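Local structure of malonyl coenzyme A-acyl carrier protein transacylase (2H1Y) at residues 17-22 against 108-113; 97-102 against 271-276; 277-282 against 314-319; 288-293 against 299-304. The protein probably transfers the malonyl group from malonyl-CoA to the phosphopantetheine thiol of holo-acyl carrier protein, releasing free CoA. All coordinates share one frame; numbering follows the deposited sequence.

Contact 1 (17-22 against 108-113); sequences LLFPGQ and VSAVSL
F19, the last residue of strand 15-19, lays its ring against the side of helix 105-116 that carries S109, A110 and L113. Its CB already lies near S109 CB, and with CG beside the backbone N (chi1 -70°) one face of the ring is turned to the helix backbone at A110. The ring then meets three residues in turn. CD2 rests 3.6 Å from S109 CB; A110 comes over a face, its CA 4.0 Å from the ring centroid and 23° off the normal in a CH-pi contact, while A110 CB touches CD1 at 3.6 Å; and L113 reaches CE2 obliquely with CD1. A small alanine suits this place because it lets the helix backbone itself come down on the ring, bringing F19 CA and A110 CA within 6.3 Å of each other. L113, one turn beyond S109, extends the apolar wall toward Y81 and Y84 of helix 69-90.

At P20 the chain leaves the strand, and the link becomes polar. A bridging water donates to P20 O at 2.8 Å, giving the carbonyl a partner, and is hydrogen-bonded to S109 OG at 2.7 Å. A helix packed on the parallel part of the sheet is characteristic of the alpha/beta core of acyltransferases, and the junction between strand 99-102 and this helix is consistent with the family's nucleophile elbow.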
loop_
_atom_site.group_PDB
_atom_site.type_symbol
_atom_site.label_atom_id
_atom_site.label_comp_id
_atom_site.label_asym_id
_atom_site.label_seq_id
_atom_site.Cartn_x
_atom_site.Cartn_y
_atom_site.Cartn_z
ATOM N N LEU A 17 12.433 2.384 -2.259
ATOM C CA LEU A 17 11.471 1.352 -2.638
ATOM C C LEU A 17 10.063 1.864 -2.373
ATOM O O LEU A 17 9.824 2.529 -1.363
ATOM C CB LEU A 17 11.723 0.069 -1.837
ATOM C CG LEU A 17 12.757 -0.978 -2.265
ATOM C CD1 LEU A 17 13.971 -0.414 -2.958
ATOM C CD2 LEU A 17 13.196 -1.799 -1.073
ATOM N N LEU A 18 9.138 1.566 -3.283
ATOM C CA LEU A 18 7.752 1.952 -3.095
ATOM C C LEU A 18 6.869 0.717 -3.120
ATOM O O LEU A 18 6.979 -0.112 -4.035
ATOM C CB LEU A 18 7.323 2.945 -4.174
ATOM C CG LEU A 18 8.079 4.259 -4.329
ATOM C CD1 LEU A 18 7.637 4.956 -5.598
ATOM C CD2 LEU A 18 7.820 5.155 -3.153
ATOM N N PHE A 19 5.987 0.619 -2.129
ATOM C CA PHE A 19 5.087 -0.509 -1.971
ATOM C C PHE A 19 3.604 -0.075 -2.092
ATOM O O PHE A 19 3.069 0.675 -1.234
ATOM C CB PHE A 19 5.359 -1.228 -0.639
ATOM C CG PHE A 19 6.664 -1.961 -0.609
ATOM C CD1 PHE A 19 7.822 -1.326 -0.184
ATOM C CD2 PHE A 19 6.750 -3.289 -1.055
ATOM C CE1 PHE A 19 9.047 -1.997 -0.186
ATOM C CE2 PHE A 19 7.957 -3.975 -1.053
ATOM C CZ PHE A 19 9.123 -3.324 -0.614
ATOM N N PRO A 20 2.918 -0.569 -3.149
ATOM C CA PRO A 20 1.569 -0.112 -3.410
ATOM C C PRO A 20 0.577 -0.798 -2.496
ATOM O O PRO A 20 0.898 -1.833 -1.914
ATOM C CB PRO A 20 1.338 -0.519 -4.872
ATOM C CG PRO A 20 2.255 -1.632 -5.148
ATOM C CD PRO A 20 3.357 -1.584 -4.120
ATOM N N GLY A 21 -0.603 -0.198 -2.382
ATOM C CA GLY A 21 -1.705 -0.690 -1.581
ATOM C C GLY A 21 -2.937 -0.896 -2.437
ATOM O O GLY A 21 -2.849 -1.168 -3.635
ATOM N N GLN A 22 -4.098 -0.772 -1.818
ATOM C CA GLN A 22 -5.348 -1.164 -2.443
ATOM C C GLN A 22 -5.692 -0.297 -3.666
ATOM O O GLN A 22 -5.461 0.916 -3.653
ATOM C CB GLN A 22 -6.466 -1.162 -1.400
ATOM C CG GLN A 22 -7.491 -2.276 -1.607
ATOM C CD GLN A 22 -8.083 -2.766 -0.292
ATOM O OE1 GLN A 22 -7.373 -2.961 0.714
ATOM N NE2 GLN A 22 -9.404 -2.960 -0.289
ATOM N N VAL A 108 3.021 -2.157 5.564
ATOM C CA VAL A 108 3.258 -3.510 6.070
ATOM C C VAL A 108 4.246 -4.245 5.169
ATOM O O VAL A 108 5.280 -4.735 5.654
ATOM C CB VAL A 108 1.965 -4.321 6.175
ATOM C CG1 VAL A 108 2.264 -5.710 6.755
ATOM C CG2 VAL A 108 0.925 -3.595 7.028
ATOM N N SER A 109 3.958 -4.303 3.868
ATOM C CA SER A 109 4.910 -4.860 2.903
ATOM C C SER A 109 6.307 -4.376 3.158
ATOM O O SER A 109 7.222 -5.191 3.247
ATOM C CB SER A 109 4.556 -4.501 1.467
ATOM O OG SER A 109 3.403 -5.192 1.047
ATOM N N ALA A 110 6.465 -3.054 3.256
ATOM C CA ALA A 110 7.777 -2.422 3.418
ATOM C C ALA A 110 8.473 -2.883 4.719
ATOM O O ALA A 110 9.623 -3.354 4.684
ATOM C CB ALA A 110 7.644 -0.938 3.367
ATOM N N VAL A 111 7.755 -2.789 5.846
ATOM C CA VAL A 111 8.194 -3.371 7.125
ATOM C C VAL A 111 8.646 -4.840 6.997
ATOM O O VAL A 111 9.722 -5.206 7.464
ATOM C CB VAL A 111 7.074 -3.259 8.198
ATOM C CG1 VAL A 111 7.385 -4.135 9.427
ATOM C CG2 VAL A 111 6.864 -1.804 8.605
ATOM N N SER A 112 7.832 -5.667 6.345
ATOM C CA SER A 112 8.164 -7.070 6.159
ATOM C C SER A 112 9.485 -7.255 5.444
ATOM O O SER A 112 10.373 -7.964 5.913
ATOM C CB SER A 112 7.051 -7.785 5.405
ATOM O OG SER A 112 7.472 -9.071 4.977
ATOM N N LEU A 113 9.617 -6.611 4.298
ATOM C CA LEU A 113 10.789 -6.803 3.463
ATOM C C LEU A 113 12.033 -6.200 4.082
ATOM O O LEU A 113 13.137 -6.615 3.772
ATOM C CB LEU A 113 10.523 -6.291 2.044
ATOM C CG LEU A 113 9.646 -7.379 1.409
ATOM C CD1 LEU A 113 8.757 -6.836 0.343
ATOM C CD2 LEU A 113 10.482 -8.549 0.882
HETATM O O HOH W 1 2.768 -3.797 -1.117
#

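Contact 2 (97-102 against 271-276); sequences PVFALG and KSNNDR
V98 and F99 pack against R276 and N273, tying the start of strand 99-102 to the loop that leads from helix 266-271 into strand 279-283 of the same mixed sheet, within the alpha/beta core of the acyl transferase domain. No hydrogen bond crosses between the two segments, which meet by van der Waals packing.

The aliphatic part is supplied by N273, whose CB sits 3.6 Å from F99 CZ, with N273 CG over a face of the ring. Ring and amide planes are inclined by 52°, so the amide is no flat stack on the phenyl group.

The second kind of contact is the covering of a flat cation. V98 CG2 and F99 CD1 both lie over one face of the R276 guanidinium: CG2 is 3.6 Å from NH2, and CD1 is 3.7 Å from NH1. Here the phenyl and guanidinium planes are only 25° apart. An arginine suits the place because its flat face accepts apolar neighbours while its N-H groups bond around the rim.

The polar groups find partners on the loop and beyond it. R276 NH2 forms a salt bridge to E236 of the neighbouring strand, and N273 ND2 bonds to C269 O of helix 266-271. R276 NH1 donates to N273 OD1 at 3.0 Å, with an N-H...O angle of 156°, lying in the carbonyl plane while OD1 lies in the guanidinium plane.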
loop_
_atom_site.group_PDB
_atom_site.type_symbol
_atom_site.label_atom_id
_atom_site.label_comp_id
_atom_site.label_asym_id
_atom_site.label_seq_id
_atom_site.Cartn_x
_atom_site.Cartn_y
_atom_site.Cartn_z
ATOM N N PRO A 97 18.325 -0.071 -0.218
ATOM C CA PRO A 97 17.687 1.203 -0.524
ATOM C C PRO A 97 17.947 2.178 0.596
ATOM O O PRO A 97 18.167 1.742 1.721
ATOM C CB PRO A 97 16.201 0.846 -0.525
ATOM C CG PRO A 97 16.098 -0.217 0.489
ATOM C CD PRO A 97 17.366 -1.030 0.363
ATOM N N VAL A 98 17.908 3.481 0.318
ATOM C CA VAL A 98 18.047 4.452 1.417
ATOM C C VAL A 98 16.817 4.448 2.340
ATOM O O VAL A 98 16.970 4.493 3.552
ATOM C CB VAL A 98 18.621 5.890 1.006
ATOM C CG1 VAL A 98 18.897 6.005 -0.497
ATOM C CG2 VAL A 98 17.772 7.038 1.554
ATOM N N PHE A 99 15.620 4.328 1.776
ATOM C CA PHE A 99 14.411 4.108 2.576
ATOM C C PHE A 99 13.341 3.385 1.751
ATOM O O PHE A 99 13.511 3.189 0.545
ATOM C CB PHE A 99 13.860 5.434 3.096
ATOM C CG PHE A 99 13.257 6.302 2.018
ATOM C CD1 PHE A 99 14.022 7.285 1.388
ATOM C CD2 PHE A 99 11.926 6.123 1.617
ATOM C CE1 PHE A 99 13.475 8.088 0.381
ATOM C CE2 PHE A 99 11.377 6.922 0.608
ATOM C CZ PHE A 99 12.160 7.912 -0.011
ATOM N N ALA A 100 12.244 3.003 2.411
ATOM C CA ALA A 100 11.081 2.400 1.748
ATOM C C ALA A 100 9.759 3.070 2.182
ATOM O O ALA A 100 9.558 3.334 3.361
ATOM C CB ALA A 100 11.035 0.904 2.018
ATOM N N LEU A 101 8.881 3.330 1.213
ATOM C CA LEU A 101 7.589 3.986 1.411
ATOM C C LEU A 101 6.495 3.084 0.832
ATOM O O LEU A 101 6.635 2.551 -0.285
ATOM C CB LEU A 101 7.552 5.319 0.644
ATOM C CG LEU A 101 6.774 6.586 1.078
ATOM C CD1 LEU A 101 6.543 7.507 -0.106
ATOM C CD2 LEU A 101 5.451 6.364 1.800
ATOM N N GLY A 102 5.399 2.937 1.566
ATOM C CA GLY A 102 4.266 2.190 1.076
ATOM C C GLY A 102 3.032 3.054 1.079
ATOM O O GLY A 102 3.055 4.188 1.557
ATOM N N LYS A 271 7.494 14.092 -0.570
ATOM C CA LYS A 271 8.155 15.403 -0.551
ATOM C C LYS A 271 9.299 15.503 0.473
ATOM O O LYS A 271 10.419 15.863 0.123
ATOM C CB LYS A 271 7.128 16.518 -0.347
ATOM C CG LYS A 271 6.122 16.659 -1.500
ATOM C CD LYS A 271 5.443 18.030 -1.507
ATOM C CE LYS A 271 4.624 18.238 -2.801
ATOM N NZ LYS A 271 3.493 19.234 -2.654
ATOM N N SER A 272 9.037 15.146 1.722
ATOM C CA SER A 272 10.082 15.163 2.754
ATOM C C SER A 272 11.280 14.252 2.433
ATOM O O SER A 272 12.274 14.258 3.147
ATOM C CB SER A 272 9.499 14.788 4.125
ATOM O OG SER A 272 8.347 15.568 4.444
ATOM N N ASN A 273 11.195 13.478 1.352
ATOM C CA ASN A 273 12.154 12.403 1.154
ATOM C C ASN A 273 12.720 12.320 -0.247
ATOM O O ASN A 273 13.693 11.605 -0.476
ATOM C CB ASN A 273 11.538 11.065 1.581
ATOM C CG ASN A 273 11.335 10.974 3.085
ATOM O OD1 ASN A 273 12.262 10.639 3.823
ATOM N ND2 ASN A 273 10.119 11.275 3.547
ATOM N N ASN A 274 12.114 13.069 -1.167
ATOM C CA ASN A 274 12.500 13.086 -2.579
ATOM C C ASN A 274 13.959 13.515 -2.849
ATOM O O ASN A 274 14.571 13.081 -3.834
ATOM C CB ASN A 274 11.522 13.970 -3.371
ATOM C CG ASN A 274 11.777 13.924 -4.868
ATOM O OD1 ASN A 274 11.426 12.951 -5.536
ATOM N ND2 ASN A 274 12.411 14.965 -5.397
ATOM N N ASP A 275 14.506 14.359 -1.971
ATOM C CA ASP A 275 15.911 14.787 -2.054
ATOM C C ASP A 275 16.959 13.717 -1.713
ATOM O O ASP A 275 18.114 13.808 -2.145
ATOM C CB ASP A 275 16.131 16.021 -1.180
ATOM C CG ASP A 275 15.335 17.235 -1.669
ATOM O OD1 ASP A 275 14.618 17.128 -2.704
ATOM O OD2 ASP A 275 15.437 18.305 -1.016
ATOM N N ARG A 276 16.568 12.698 -0.954
ATOM C CA ARG A 276 17.540 11.708 -0.468
ATOM C C ARG A 276 17.850 10.609 -1.488
ATOM O O ARG A 276 18.702 9.763 -1.234
ATOM C CB ARG A 276 17.073 11.085 0.859
ATOM C CG ARG A 276 16.410 12.075 1.843
ATOM C CD ARG A 276 15.663 11.320 2.923
ATOM N NE ARG A 276 16.522 10.302 3.510
ATOM C CZ ARG A 276 16.097 9.292 4.263
ATOM N NH1 ARG A 276 14.802 9.146 4.524
ATOM N NH2 ARG A 276 16.972 8.418 4.750
#

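Contact 3 (277-282 against 314-319); sequences VDIFFE and IEFLEE
F316 reaches from helix 307-320 to I279 on strand 279-283, and the two side chains approach from opposite directions. From CB, which is oriented toward the strand, CG is placed trans to the backbone N, a torsion that turns a face of the ring to I279. On one flank of the ring CD1 lies 3.8 Å from I279 CD1. CE1, next along, comes closer to the same methyl, at 3.6 Å. I279 CD1 sits over a face, 3.9 Å from the centroid and 24° off the normal, a CH-pi contact. CZ touches I279 CG2 at 3.7 Å, and CE2 meets that branch as well. An isoleucine fits here because its two arms hold the ring at two places on the same side, CD1 over the face and CG2 above the CE2-CZ rim.

The helix runs nearly antiparallel to the strand, at 149° between their directions and with axes 11.5 Å apart. It is the C-terminal helix of the chain, following the outermost strand 301-304, and it lies over one side of the parallel part of the alpha/beta sheet.

Back on the other flank of the ring, F316 CD2 lies at the edge of the F281 ring, in its plane, 3.9 Å from F281 CZ. L317 joins there too: its CB is not directed at the strand, but CD2 reaches F281 CZ at 3.9 Å, bringing one methyl of its branched end to the rim of a phenyl group. The F281 ring also meets that of Y15, planes at about 35°, and F316 stacks on Y320 one turn further along the helix.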
loop_
_atom_site.group_PDB
_atom_site.type_symbol
_atom_site.label_atom_id
_atom_site.label_comp_id
_atom_site.label_asym_id
_atom_site.label_seq_id
_atom_site.Cartn_x
_atom_site.Cartn_y
_atom_site.Cartn_z
ATOM N N VAL A 277 17.166 10.601 -2.628
ATOM C CA VAL A 277 17.420 9.570 -3.663
ATOM C C VAL A 277 17.371 10.114 -5.105
ATOM O O VAL A 277 16.914 11.223 -5.335
ATOM C CB VAL A 277 16.431 8.363 -3.551
ATOM C CG1 VAL A 277 16.548 7.670 -2.211
ATOM C CG2 VAL A 277 15.030 8.827 -3.761
ATOM N N ASP A 278 17.815 9.311 -6.067
ATOM C CA ASP A 278 17.762 9.669 -7.489
ATOM C C ASP A 278 16.650 8.958 -8.251
ATOM O O ASP A 278 16.295 9.361 -9.377
ATOM C CB ASP A 278 19.095 9.362 -8.138
ATOM C CG ASP A 278 20.239 10.004 -7.400
ATOM O OD1 ASP A 278 20.322 11.246 -7.450
ATOM O OD2 ASP A 278 21.024 9.278 -6.733
ATOM N N ILE A 279 16.079 7.922 -7.640
ATOM C CA ILE A 279 15.165 7.041 -8.356
ATOM C C ILE A 279 14.362 6.174 -7.397
ATOM O O ILE A 279 14.796 5.923 -6.272
ATOM C CB ILE A 279 15.954 6.151 -9.366
ATOM C CG1 ILE A 279 15.008 5.472 -10.355
ATOM C CG2 ILE A 279 16.908 5.159 -8.638
ATOM C CD1 ILE A 279 15.689 5.126 -11.673
ATOM N N PHE A 280 13.200 5.723 -7.858
ATOM C CA PHE A 280 12.291 4.939 -7.048
ATOM C C PHE A 280 12.041 3.613 -7.737
ATOM O O PHE A 280 11.959 3.570 -8.963
ATOM C CB PHE A 280 10.951 5.668 -6.908
ATOM C CG PHE A 280 10.989 6.870 -6.002
ATOM C CD1 PHE A 280 11.219 8.142 -6.518
ATOM C CD2 PHE A 280 10.772 6.734 -4.622
ATOM C CE1 PHE A 280 11.251 9.274 -5.666
ATOM C CE2 PHE A 280 10.798 7.849 -3.768
ATOM C CZ PHE A 280 11.036 9.122 -4.294
ATOM N N PHE A 281 11.915 2.531 -6.962
ATOM C CA PHE A 281 11.433 1.258 -7.519
ATOM C C PHE A 281 10.054 0.918 -6.951
ATOM O O PHE A 281 9.907 0.708 -5.749
ATOM C CB PHE A 281 12.407 0.087 -7.276
ATOM C CG PHE A 281 13.789 0.294 -7.815
ATOM C CD1 PHE A 281 14.887 -0.088 -7.069
ATOM C CD2 PHE A 281 14.005 0.863 -9.057
ATOM C CE1 PHE A 281 16.180 0.083 -7.545
ATOM C CE2 PHE A 281 15.297 1.041 -9.555
ATOM C CZ PHE A 281 16.387 0.645 -8.796
ATOM N N GLU A 282 9.035 0.874 -7.793
ATOM C CA GLU A 282 7.737 0.411 -7.316
ATOM C C GLU A 282 7.760 -1.111 -7.361
ATOM O O GLU A 282 7.728 -1.685 -8.456
ATOM C CB GLU A 282 6.574 0.963 -8.151
ATOM C CG GLU A 282 5.217 0.734 -7.498
ATOM C CD GLU A 282 4.073 1.530 -8.109
ATOM O OE1 GLU A 282 2.956 1.458 -7.564
ATOM O OE2 GLU A 282 4.267 2.230 -9.122
ATOM N N ILE A 314 17.072 -4.274 -12.961
ATOM C CA ILE A 314 18.413 -4.864 -12.960
ATOM C C ILE A 314 19.400 -4.080 -13.826
ATOM O O ILE A 314 20.514 -3.829 -13.394
ATOM C CB ILE A 314 18.427 -6.338 -13.437
ATOM C CG1 ILE A 314 17.514 -7.206 -12.576
ATOM C CG2 ILE A 314 19.835 -6.889 -13.387
ATOM C CD1 ILE A 314 17.224 -8.599 -13.177
ATOM N N GLU A 315 18.998 -3.703 -15.040
ATOM C CA GLU A 315 19.883 -2.925 -15.936
ATOM C C GLU A 315 20.288 -1.638 -15.274
ATOM O O GLU A 315 21.409 -1.184 -15.437
ATOM C CB GLU A 315 19.196 -2.558 -17.249
ATOM C CG GLU A 315 18.695 -3.724 -18.056
ATOM C CD GLU A 315 18.046 -3.287 -19.370
ATOM O OE1 GLU A 315 16.824 -3.565 -19.564
ATOM O OE2 GLU A 315 18.771 -2.667 -20.195
ATOM N N PHE A 316 19.365 -1.029 -14.541
ATOM C CA PHE A 316 19.660 0.261 -13.960
ATOM C C PHE A 316 20.765 0.125 -12.919
ATOM O O PHE A 316 21.708 0.930 -12.892
ATOM C CB PHE A 316 18.427 0.908 -13.337
ATOM C CG PHE A 316 18.753 2.145 -12.573
ATOM C CD1 PHE A 316 18.754 3.376 -13.198
ATOM C CD2 PHE A 316 19.128 2.073 -11.241
ATOM C CE1 PHE A 316 19.093 4.517 -12.500
ATOM C CE2 PHE A 316 19.469 3.220 -10.543
ATOM C CZ PHE A 316 19.452 4.440 -11.179
ATOM N N LEU A 317 20.630 -0.896 -12.071
ATOM C CA LEU A 317 21.621 -1.188 -11.046
ATOM C C LEU A 317 22.980 -1.550 -11.643
ATOM O O LEU A 317 23.992 -1.085 -11.142
ATOM C CB LEU A 317 21.135 -2.297 -10.110
ATOM C CG LEU A 317 19.879 -2.106 -9.250
ATOM C CD1 LEU A 317 19.644 -3.357 -8.434
ATOM C CD2 LEU A 317 19.939 -0.879 -8.347
ATOM N N GLU A 318 23.003 -2.358 -12.708
ATOM C CA GLU A 318 24.264 -2.706 -13.385
ATOM C C GLU A 318 24.983 -1.454 -13.874
ATOM O O GLU A 318 26.205 -1.347 -13.768
ATOM C CB GLU A 318 24.066 -3.653 -14.585
ATOM C CG GLU A 318 23.353 -4.971 -14.297
ATOM C CD GLU A 318 24.283 -6.126 -13.897
ATOM O OE1 GLU A 318 25.370 -5.884 -13.306
ATOM O OE2 GLU A 318 23.887 -7.295 -14.165
ATOM N N GLU A 319 24.229 -0.507 -14.417
ATOM C CA GLU A 319 24.845 0.721 -14.895
ATOM C C GLU A 319 25.162 1.759 -13.819
ATOM O O GLU A 319 26.304 2.230 -13.740
ATOM C CB GLU A 319 24.017 1.349 -16.001
ATOM C CG GLU A 319 24.785 2.413 -16.743
ATOM C CD GLU A 319 23.993 2.987 -17.883
ATOM O OE1 GLU A 319 23.004 2.326 -18.289
ATOM O OE2 GLU A 319 24.364 4.093 -18.358
#

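Contact 4 (288-293 against 299-304); sequences VLKGLN and KPTISV
The beta-alpha-beta unit formed by strand 279-283, helix 288-294 and strand 301-304 is closed here, where K290 and N293 of the helix meet T301 of the returning strand. Helix and strand run almost antiparallel, at 168°, and the CA atoms of K290 and T301 come within 5.6 Å.

The extended chain of K290 lays its methylenes alongside T301, running the other way: CG lies 3.8 Å from T301 CB, and CE comes to 3.0 Å from T301 O, a close approach without a hydrogen bond. CD also passes S303 OG at 4.0 Å. A lysine suits this partly exposed place because its long hydrocarbon shaft can cover the strand.

N293 adds the single hydrogen bond across the segments. Its ND2 donates to T301 OG1 at 3.3 Å, with an N-H...O angle of 152° and the hydroxyl 17° out of the amide plane. N293 OD1 bonds to Y266 OH of helix 266-271, so both ends of the amide have partners and its rotation should be defined. The rather long, tilted bond implies that the buried threonine is held by methylene packing together with a modest polar link.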
loop_
_atom_site.group_PDB
_atom_site.type_symbol
_atom_site.label_atom_id
_atom_site.label_comp_id
_atom_site.label_asym_id
_atom_site.label_seq_id
_atom_site.Cartn_x
_atom_site.Cartn_y
_atom_site.Cartn_z
ATOM N N VAL A 288 0.372 2.485 -9.927
ATOM C CA VAL A 288 -0.311 3.484 -9.091
ATOM C C VAL A 288 0.637 4.497 -8.426
ATOM O O VAL A 288 0.393 5.710 -8.467
ATOM C CB VAL A 288 -1.179 2.807 -8.007
ATOM C CG1 VAL A 288 -1.928 3.859 -7.168
ATOM C CG2 VAL A 288 -2.145 1.728 -8.646
ATOM N N LEU A 289 1.721 4.018 -7.832
ATOM C CA LEU A 289 2.641 4.943 -7.180
ATOM C C LEU A 289 3.572 5.641 -8.198
ATOM O O LEU A 289 3.950 6.811 -8.012
ATOM C CB LEU A 289 3.405 4.263 -6.043
ATOM C CG LEU A 289 2.868 4.285 -4.603
ATOM C CD1 LEU A 289 1.359 4.171 -4.447
ATOM C CD2 LEU A 289 3.575 3.263 -3.721
ATOM N N LYS A 290 3.913 4.954 -9.285
ATOM C CA LYS A 290 4.506 5.645 -10.436
ATOM C C LYS A 290 3.674 6.859 -10.870
ATOM O O LYS A 290 4.228 7.931 -11.136
ATOM C CB LYS A 290 4.645 4.709 -11.636
ATOM C CG LYS A 290 5.680 5.169 -12.621
ATOM C CD LYS A 290 5.697 4.315 -13.870
ATOM C CE LYS A 290 6.891 4.700 -14.724
ATOM N NZ LYS A 290 6.908 3.954 -16.009
ATOM N N GLY A 291 2.349 6.659 -10.945
ATOM C CA GLY A 291 1.384 7.686 -11.328
ATOM C C GLY A 291 1.388 8.838 -10.351
ATOM O O GLY A 291 1.615 9.976 -10.754
ATOM N N LEU A 292 1.182 8.548 -9.063
ATOM C CA LEU A 292 1.138 9.593 -8.055
ATOM C C LEU A 292 2.408 10.441 -8.005
ATOM O O LEU A 292 2.335 11.629 -7.720
ATOM C CB LEU A 292 0.811 9.026 -6.680
ATOM C CG LEU A 292 -0.546 8.331 -6.486
ATOM C CD1 LEU A 292 -0.690 7.801 -5.050
ATOM C CD2 LEU A 292 -1.767 9.224 -6.859
ATOM N N ASN A 293 3.559 9.844 -8.291
ATOM C CA ASN A 293 4.825 10.580 -8.310
ATOM C C ASN A 293 4.989 11.522 -9.492
ATOM O O ASN A 293 5.742 12.482 -9.409
ATOM C CB ASN A 293 6.028 9.643 -8.266
ATOM C CG ASN A 293 6.144 8.887 -6.947
ATOM O OD1 ASN A 293 5.365 9.092 -5.998
ATOM N ND2 ASN A 293 7.116 7.993 -6.891
ATOM N N LYS A 299 11.898 12.626 -10.314
ATOM C CA LYS A 299 12.748 11.451 -10.287
ATOM C C LYS A 299 11.996 10.274 -10.860
ATOM O O LYS A 299 10.789 10.167 -10.689
ATOM C CB LYS A 299 13.145 11.143 -8.850
ATOM C CG LYS A 299 13.569 12.370 -8.050
ATOM C CD LYS A 299 14.904 12.878 -8.503
ATOM C CE LYS A 299 15.394 14.030 -7.618
ATOM N NZ LYS A 299 15.838 13.513 -6.303
ATOM N N PRO A 300 12.706 9.381 -11.563
ATOM C CA PRO A 300 11.996 8.261 -12.182
ATOM C C PRO A 300 11.542 7.193 -11.186
ATOM O O PRO A 300 12.050 7.112 -10.042
ATOM C CB PRO A 300 13.033 7.675 -13.165
ATOM C CG PRO A 300 14.188 8.667 -13.195
ATOM C CD PRO A 300 14.153 9.340 -11.854
ATOM N N THR A 301 10.561 6.413 -11.639
ATOM C CA THR A 301 10.066 5.254 -10.938
ATOM C C THR A 301 10.007 4.140 -11.968
ATOM O O THR A 301 9.203 4.188 -12.898
ATOM C CB THR A 301 8.640 5.478 -10.338
ATOM O OG1 THR A 301 8.652 6.543 -9.378
ATOM C CG2 THR A 301 8.146 4.216 -9.655
ATOM N N ILE A 302 10.872 3.149 -11.826
ATOM C CA ILE A 302 10.745 1.919 -12.595
ATOM C C ILE A 302 9.769 1.040 -11.841
ATOM O O ILE A 302 9.944 0.812 -10.640
ATOM C CB ILE A 302 12.097 1.183 -12.699
ATOM C CG1 ILE A 302 13.118 2.065 -13.396
ATOM C CG2 ILE A 302 11.926 -0.165 -13.423
ATOM C CD1 ILE A 302 14.372 2.183 -12.637
ATOM N N SER A 303 8.736 0.566 -12.524
ATOM C CA SER A 303 7.785 -0.323 -11.880
ATOM C C SER A 303 8.216 -1.754 -12.113
ATOM O O SER A 303 8.529 -2.143 -13.222
ATOM C CB SER A 303 6.324 -0.061 -12.310
ATOM O OG SER A 303 6.221 0.307 -13.673
ATOM N N VAL A 304 8.278 -2.523 -11.041
ATOM C CA VAL A 304 8.744 -3.900 -11.095
ATOM C C VAL A 304 7.565 -4.799 -10.736
ATOM O O VAL A 304 7.401 -5.213 -9.580
ATOM C CB VAL A 304 9.906 -4.127 -10.104
ATOM C CG1 VAL A 304 10.525 -5.511 -10.297
ATOM C CG2 VAL A 304 10.968 -3.016 -10.245
#

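From the N terminus, contact 1 closes the first loop by bringing strand 15-19 to helix 105-116. Contact 2 opens inside that loop, at strand 99-102, and closes far along the chain just before strand 279-283, so the two cross. Contact 3 begins at the next residue and follows in series, ending on the C-terminal helix 307-320; contact 4 is nested within its loop and closes a beta-alpha-beta unit. All four reach one sheet, where strands 99-102, 15-19, 279-283 and 301-304 lie side by side. K299 NZ joins contact 4 to contact 2 through N274 O and to contact 3 through V277 O, and E282 links contact 3 to the start of helix 288-294.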